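Local coordinates for Lin1840 protein (Listeria innocua serovar 6a, PDB 4ZOC), which probably hydrolyses terminal non-reducing beta-D-glucosyl residues to release beta-D-glucose and takes part in beta-1,2-glucan metabolism, at residues A[523-528]-A[537-542]. The protein carries 2 engineered substitutions. Sequence-based numbering, arbitrary orientation.
Sequences LELWFP and ADLLSG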
loop_
_atom_site.group_PDB
_atom_site.type_symbol
_atom_site.label_atom_id
_atom_site.label_comp_id
_atom_site.label_asym_id
_atom_site.label_seq_id
_atom_site.Cartn_x
_atom_site.Cartn_y
_atom_site.Cartn_z
ATOM N N LEU A 523 16.092 3.673 24.514
ATOM C CA LEU A 523 15.410 2.506 25.090
ATOM C C LEU A 523 13.891 2.584 24.791
ATOM O O LEU A 523 13.179 3.533 25.182
ATOM C CB LEU A 523 15.675 2.447 26.590
ATOM C CG LEU A 523 15.073 1.201 27.360
ATOM C CD1 LEU A 523 15.609 -0.106 26.812
ATOM C CD2 LEU A 523 15.242 1.362 28.877
ATOM N N GLU A 524 13.436 1.599 24.034
ATOM C CA GLU A 524 12.059 1.482 23.615
ATOM C C GLU A 524 11.280 0.660 24.619
ATOM O O GLU A 524 11.465 -0.565 24.726
ATOM C CB GLU A 524 12.017 0.876 22.205
ATOM C CG GLU A 524 10.596 0.462 21.748
ATOM C CD GLU A 524 9.670 1.635 21.538
ATOM O OE1 GLU A 524 9.143 2.173 22.577
ATOM O OE2 GLU A 524 9.500 2.027 20.364
ATOM N N LEU A 525 10.487 1.346 25.414
ATOM C CA LEU A 525 9.676 0.701 26.487
ATOM C C LEU A 525 8.298 0.351 26.031
ATOM O O LEU A 525 7.596 -0.346 26.792
ATOM C CB LEU A 525 9.509 1.607 27.711
ATOM C CG LEU A 525 10.868 1.586 28.361
ATOM C CD1 LEU A 525 11.470 2.923 28.616
ATOM C CD2 LEU A 525 11.228 0.513 29.311
ATOM N N TRP A 526 7.894 0.834 24.840
ATOM C CA TRP A 526 6.505 0.709 24.358
ATOM C C TRP A 526 5.559 1.255 25.473
ATOM O O TRP A 526 5.809 2.316 26.057
ATOM C CB TRP A 526 6.198 -0.718 23.990
ATOM C CG TRP A 526 7.092 -1.265 22.894
ATOM C CD1 TRP A 526 8.051 -2.228 23.005
ATOM C CD2 TRP A 526 6.985 -0.965 21.497
ATOM N NE1 TRP A 526 8.582 -2.516 21.738
ATOM C CE2 TRP A 526 7.916 -1.781 20.803
ATOM C CE3 TRP A 526 6.158 -0.115 20.749
ATOM C CZ2 TRP A 526 8.091 -1.699 19.375
ATOM C CZ3 TRP A 526 6.304 -0.087 19.340
ATOM C CH2 TRP A 526 7.264 -0.879 18.688
ATOM N N PHE A 527 4.471 0.578 25.775
ATOM C CA PHE A 527 3.764 0.864 27.039
ATOM C C PHE A 527 3.834 -0.399 27.887
ATOM O O PHE A 527 3.282 -1.418 27.550
ATOM C CB PHE A 527 2.337 1.290 26.761
ATOM C CG PHE A 527 2.217 2.612 26.073
ATOM C CD1 PHE A 527 2.790 3.771 26.602
ATOM C CD2 PHE A 527 1.531 2.711 24.843
ATOM C CE1 PHE A 527 2.556 5.007 26.025
ATOM C CE2 PHE A 527 1.338 3.909 24.274
ATOM C CZ PHE A 527 1.843 5.069 24.846
ATOM N N PRO A 528 4.587 -0.351 29.011
ATOM C CA PRO A 528 4.832 -1.607 29.732
ATOM C C PRO A 528 3.697 -2.067 30.630
ATOM O O PRO A 528 3.701 -3.253 31.058
ATOM C CB PRO A 528 6.050 -1.313 30.604
ATOM C CG PRO A 528 6.684 -0.118 29.989
ATOM C CD PRO A 528 5.549 0.694 29.359
ATOM N N ALA A 537 13.206 1.683 35.514
ATOM C CA ALA A 537 14.317 1.818 36.498
ATOM C C ALA A 537 15.236 0.589 36.507
ATOM O O ALA A 537 16.494 0.723 36.521
ATOM C CB ALA A 537 13.736 2.077 37.878
ATOM N N ASP A 538 14.652 -0.602 36.479
ATOM C CA ASP A 538 15.437 -1.834 36.464
ATOM C C ASP A 538 16.307 -1.988 35.207
ATOM O O ASP A 538 17.462 -2.372 35.325
ATOM C CB ASP A 538 14.574 -3.043 36.609
ATOM C CG ASP A 538 13.966 -3.173 38.016
ATOM O OD1 ASP A 538 14.308 -2.405 38.953
ATOM O OD2 ASP A 538 13.108 -4.028 38.160
ATOM N N LEU A 539 15.780 -1.607 34.038
ATOM C CA LEU A 539 16.571 -1.724 32.866
ATOM C C LEU A 539 17.679 -0.673 32.873
ATOM O O LEU A 539 18.797 -0.978 32.474
ATOM C CB LEU A 539 15.721 -1.565 31.629
ATOM C CG LEU A 539 14.813 -2.783 31.433
ATOM C CD1 LEU A 539 13.748 -2.384 30.442
ATOM C CD2 LEU A 539 15.516 -3.985 30.896
ATOM N N LEU A 540 17.374 0.548 33.269
ATOM C CA LEU A 540 18.387 1.638 33.298
ATOM C C LEU A 540 19.536 1.352 34.262
ATOM O O LEU A 540 20.647 1.774 34.022
ATOM C CB LEU A 540 17.748 2.983 33.701
ATOM C CG LEU A 540 16.788 3.546 32.664
ATOM C CD1 LEU A 540 16.167 4.830 33.205
ATOM C CD2 LEU A 540 17.524 3.800 31.354
ATOM N N SER A 541 19.186 0.752 35.395
ATOM C CA SER A 541 20.137 0.508 36.465
ATOM C C SER A 541 20.949 -0.767 36.258
ATOM O O SER A 541 21.969 -0.958 36.936
ATOM C CB SER A 541 19.394 0.456 37.822
ATOM O OG SER A 541 18.907 -0.865 37.983
ATOM N N GLY A 542 20.501 -1.619 35.322
ATOM C CA GLY A 542 21.097 -2.919 35.145
ATOM C C GLY A 542 20.671 -4.027 36.083
ATOM O O GLY A 542 21.202 -5.111 35.991
#
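L523 and L525 meet L539 and L540 through aliphatic groups alone, and the W526 ring takes no part in this junction, its side chain staying more than 9 Å from the nearest atom of 537-542. On one face of that ring sits E524 CG, 3.5 Å above the plane and displaced toward the rim; the indole also packs on L104, A105 and C108 of helix 103-108. The E524 carboxylate folds back to accept a hydrogen bond from the W526 backbone N-H (W526 N to E524 OE1 2.9 Å, 153° at the hydrogen), on the anti side and 33° out of the carboxylate plane. Its OE2 is hydrogen-bonded to N506 ND2, so both oxygens of this buried acid have a partner.

In the six-stranded mixed sheet of the family 3 C-terminal domain, strand 521-524 lies between 376-380 and 500-505, and the next helix, 532-541, returns against it. The evidence is a short run of leucine contacts. The extended chi1 of L523 (-177°), which sets CG opposite the main-chain N, carries CD2 to the helix: L523 CD2 lies 4.0 Å from L539 CB, the two side chains roughly perpendicular, and 4.2 Å from L540 CD2. L525 and L539 instead run antiparallel alongside one another, L525 CD2 approaching L539 CD1 to 4.0 Å. The L539 carbonyl oxygen is hydrogen-bonded to the Y604 hydroxyl.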